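Local structure of predicted protein (Phaeodactylum tricornutum CCAP 1055/1, 5Z5M) at the interface of chains A and B. The protein catalyses the last two steps of the conversion of urate to (S)-allantoin, hydrolysing 5-hydroxyisourate and decarboxylating the resulting OHCU in one fused chain. Sequence-based numbering; all coordinates share one arbitrary frame. Chains: chain A/B, Predicted protein.

Contact 1: the interface of chains A and B. Residues chain A 131-132, 168, 240-242, 274-276; chain B 262-263.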
# COMPACT_ATOMS: atom_id res chain seq x y z
N VAL A 131 -27.15 1.20 8.88
CA VAL A 131 -26.00 0.60 9.54
C VAL A 131 -26.45 -0.60 10.37
O VAL A 131 -27.47 -0.55 11.05
CB VAL A 131 -25.24 1.61 10.45
CG1 VAL A 131 -24.12 0.92 11.23
CG2 VAL A 131 -24.70 2.77 9.64
N ARG A 132 -25.69 -1.69 10.29
CA ARG A 132 -25.96 -2.88 11.10
C ARG A 132 -25.48 -2.68 12.53
O ARG A 132 -24.28 -2.52 12.76
CB ARG A 132 -25.30 -4.10 10.48
CG ARG A 132 -25.93 -4.52 9.17
CD ARG A 132 -25.33 -5.80 8.64
NE ARG A 132 -26.06 -6.27 7.47
CZ ARG A 132 -27.09 -7.11 7.52
NH1 ARG A 132 -27.52 -7.56 8.68
NH2 ARG A 132 -27.69 -7.49 6.40
N MET A 168 -30.88 -5.25 3.18
CA MET A 168 -30.99 -5.85 4.51
C MET A 168 -32.32 -6.57 4.69
O MET A 168 -32.37 -7.63 5.31
CB MET A 168 -30.82 -4.79 5.60
CG MET A 168 -29.42 -4.21 5.67
SD MET A 168 -29.30 -2.92 6.93
CE MET A 168 -27.63 -2.35 6.64
N VAL A 240 -23.24 -13.39 5.85
CA VAL A 240 -23.11 -11.97 6.16
C VAL A 240 -22.73 -11.78 7.62
O VAL A 240 -23.31 -12.41 8.51
CB VAL A 240 -24.42 -11.21 5.84
CG1 VAL A 240 -24.36 -9.78 6.36
CG2 VAL A 240 -24.68 -11.23 4.34
N GLY A 241 -21.74 -10.92 7.87
CA GLY A 241 -21.32 -10.63 9.23
C GLY A 241 -19.92 -10.05 9.30
O GLY A 241 -19.32 -9.73 8.28
N GLN A 242 -19.40 -9.92 10.52
CA GLN A 242 -18.06 -9.40 10.71
C GLN A 242 -17.10 -10.54 11.05
O GLN A 242 -17.42 -11.41 11.85
CB GLN A 242 -18.04 -8.34 11.81
CG GLN A 242 -16.73 -7.61 11.93
CD GLN A 242 -16.74 -6.56 13.02
OE1 GLN A 242 -17.23 -6.80 14.13
NE2 GLN A 242 -16.22 -5.38 12.71
N GLY A 274 -15.81 -7.04 7.05
CA GLY A 274 -17.20 -7.42 6.94
C GLY A 274 -17.50 -8.07 5.60
O GLY A 274 -16.91 -7.70 4.58
N ILE A 275 -18.41 -9.04 5.63
CA ILE A 275 -18.95 -9.65 4.42
C ILE A 275 -20.41 -9.24 4.25
O ILE A 275 -21.23 -9.44 5.14
CB ILE A 275 -18.83 -11.18 4.45
CG1 ILE A 275 -17.36 -11.59 4.36
CG2 ILE A 275 -19.64 -11.81 3.30
CD1 ILE A 275 -17.10 -13.04 4.71
N ASP A 276 -20.74 -8.65 3.11
CA ASP A 276 -22.07 -8.06 2.92
C ASP A 276 -22.97 -8.85 1.96
O ASP A 276 -24.18 -8.67 1.97
CB ASP A 276 -21.92 -6.62 2.42
CG ASP A 276 -23.26 -5.90 2.32
OD1 ASP A 276 -23.91 -5.70 3.36
OD2 ASP A 276 -23.66 -5.54 1.19
N GLY B 262 -23.68 -2.24 3.61
CA GLY B 262 -24.52 -2.30 4.80
C GLY B 262 -23.77 -2.92 5.96
O GLY B 262 -23.77 -2.39 7.07
N GLN B 263 -23.15 -4.07 5.71
CA GLN B 263 -22.10 -4.59 6.58
C GLN B 263 -20.79 -4.12 5.98
O GLN B 263 -20.30 -4.71 5.02
CB GLN B 263 -22.14 -6.12 6.66
CG GLN B 263 -21.01 -6.72 7.48
CD GLN B 263 -21.27 -6.67 8.98
OE1 GLN B 263 -22.34 -7.06 9.45
NE2 GLN B 263 -20.30 -6.20 9.73
O HOH W 1 -18.50 -5.86 3.11
O HOH W 2 -25.03 -3.14 1.19
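The methylene groups of B:Gln263 lie between A:Arg132 and A:Gly274, with A:Gly241 closing a third side, where the two enzymes of this natural fusion meet: A:Arg132 and A:Met168 come from the OHCU decarboxylase part, whereas A:Val240 to A:Gln242, A:Gly274 to A:Asp276 and the B:Gly262-B:Gln263 loop come from the HIU hydrolase/transthyretin part. CD of A:Arg132 packs 3.8 Å from CB of B:Gln263, the two side chains crossing at about a right angle. On the opposite flank CG of B:Gln263 lies 3.9 Å from CA of A:Gly274. On the third side its CD lies 4.0 Å from CA of A:Gly241; with no side chains of their own, these two glycines let the glutamine lie directly against the strand ends. The bend at chi2 (81°) turns the amide of B:Gln263 along A:Gly241 toward A:Gln242. Beside this centre, the extended, unbranched A:Met168 reaches from helix 151-173 to set its CE methyl 3.6 Å from CA of B:Gly262, a close approach helped by the bare glycine. Farther out, CG1 of A:Val240 sits above one face of the A:Arg132 guanidinium, toward its rim. At the polar rim A:Asp276, its CG anti to the backbone N (chi1 -175°), offers OD1 to the backbone N of B:Gln263 at 3.0 Å. That bond is almost straight at the hydrogen (177°), although the donor stands above the carboxylate plane. The other oxygen, OD2, holds water 2 at 2.8 Å, and this water also meets the backbone N of B:Gly262, so one short acid serves two successive amides, B:Gln263 directly and B:Gly262 through water. An alanine in place of A:Asp276 would probably leave the B:Gln263 amide without its acceptor and water 2 without a carboxylate partner, freeing the loop to shift. Water 1 joins the carbonyl O of A:Gly274, 2.8 Å away, to that of B:Gln263.

Contact 2: the interface of chains A and B. Residues chain A 271-272, 293-295; chain B 266, 293.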
# COMPACT_ATOMS: atom_id res chain seq x y z
N LEU A 271 -6.85 -8.90 11.17
CA LEU A 271 -7.45 -8.24 10.01
C LEU A 271 -8.96 -8.38 10.11
O LEU A 271 -9.52 -9.42 9.78
CB LEU A 271 -6.94 -8.85 8.69
CG LEU A 271 -6.72 -7.91 7.51
CD1 LEU A 271 -5.68 -6.87 7.87
CD2 LEU A 271 -6.30 -8.67 6.25
N ARG A 272 -9.60 -7.31 10.56
CA ARG A 272 -11.04 -7.29 10.81
C ARG A 272 -11.78 -6.77 9.57
O ARG A 272 -11.40 -5.74 9.01
CB ARG A 272 -11.34 -6.41 12.03
CG ARG A 272 -12.78 -6.44 12.53
CD ARG A 272 -12.87 -5.68 13.85
NE ARG A 272 -11.93 -6.20 14.84
CZ ARG A 272 -11.62 -5.59 15.98
NH1 ARG A 272 -12.16 -4.43 16.28
NH2 ARG A 272 -10.75 -6.14 16.81
N PHE A 293 2.23 -3.44 6.33
CA PHE A 293 1.27 -4.36 5.75
C PHE A 293 0.08 -3.61 5.17
O PHE A 293 -0.18 -2.45 5.50
CB PHE A 293 0.83 -5.42 6.77
CG PHE A 293 -0.11 -4.93 7.85
CD1 PHE A 293 -1.48 -5.04 7.69
CD2 PHE A 293 0.38 -4.44 9.04
CE1 PHE A 293 -2.35 -4.62 8.68
CE2 PHE A 293 -0.48 -4.03 10.05
CZ PHE A 293 -1.84 -4.11 9.86
N SER A 294 -0.62 -4.30 4.28
CA SER A 294 -1.79 -3.72 3.64
C SER A 294 -2.76 -4.81 3.20
O SER A 294 -2.40 -5.98 3.09
CB SER A 294 -1.39 -2.86 2.44
OG SER A 294 -0.70 -3.63 1.47
N THR A 295 -4.00 -4.41 2.96
CA THR A 295 -5.01 -5.32 2.48
C THR A 295 -6.02 -4.53 1.68
O THR A 295 -6.00 -3.29 1.67
CB THR A 295 -5.71 -6.06 3.64
OG1 THR A 295 -6.65 -6.99 3.11
CG2 THR A 295 -6.45 -5.06 4.51
N LEU B 266 -14.85 -2.38 5.90
CA LEU B 266 -14.03 -1.92 7.02
C LEU B 266 -14.85 -1.03 7.93
O LEU B 266 -15.48 -0.06 7.48
CB LEU B 266 -12.80 -1.16 6.52
CG LEU B 266 -11.76 -1.91 5.69
CD1 LEU B 266 -10.71 -0.91 5.19
CD2 LEU B 266 -11.10 -3.06 6.47
N PHE B 293 -6.68 -0.69 3.33
CA PHE B 293 -5.86 0.11 4.23
C PHE B 293 -4.45 -0.43 4.27
O PHE B 293 -4.18 -1.57 3.89
CB PHE B 293 -6.48 0.18 5.64
CG PHE B 293 -6.35 -1.08 6.45
CD1 PHE B 293 -5.23 -1.29 7.26
CD2 PHE B 293 -7.36 -2.03 6.45
CE1 PHE B 293 -5.12 -2.44 8.02
CE2 PHE B 293 -7.25 -3.18 7.21
CZ PHE B 293 -6.13 -3.38 7.99
O HOH W 3 -3.86 -1.38 0.64
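B:Phe293 buries its ring against A:Thr295 and A:Leu271 while its backbone pairs with that of A:Thr295, joining the 292-296 strands of the two chains in an antiparallel bridge. A:Thr295 N donates to B:Phe293 O at 3.0 Å, approaching nearly along the C=O axis. In the return bond B:Phe293 N reaches A:Thr295 O at 3.2 Å, with the donor tilted 35° from the carbonyl plane. Water 3 touches the same two carbonyl oxygens. The first torsion of B:Phe293 puts CG between the backbone N and the carbonyl carbon (chi1 74°), from where the ring reaches over the neighbouring chain. There the CG2 methyl of A:Thr295 lies over the face of the ring, above CE2, 3.4 Å away; a beta-branched threonine suits this strand because it supplies a methyl for the ring while its backbone makes the bridge. At the ring tip CZ lies 3.5 Å from CD1 of A:Leu271; the leucine runs antiparallel to the ring and presents a branched, apolar end. A:Phe293, the symmetry mate, comes in obliquely, and the rings meet rim to rim, CE1 to CE1 at 3.6 Å. To one side, CD2 of B:Leu266 lies by the carbonyl O of A:Arg272. Together the paired strands and touching rings join two transthyretin-family domains edge to edge, probably extending their sheets across the dimer.

The C-alpha centres of contact 1 and contact 2 are about 17 Å apart, and both belong to one two-fold symmetric interface, so each recurs with the chains exchanged. Strand 268-275 of chain A serves both, giving A:Leu271 and A:Arg272 to contact 2 and A:Gly274 and A:Ile275 to contact 1; in chain B, B:Gln263 and B:Leu266 stand only three positions apart. Contact 2 pairs hydrolase-type domains with each other, whereas contact 1 brings the decarboxylase part in against the partner's loop. The dimer interface may thus help fix how the two fused enzymes sit within the four-chain assembly.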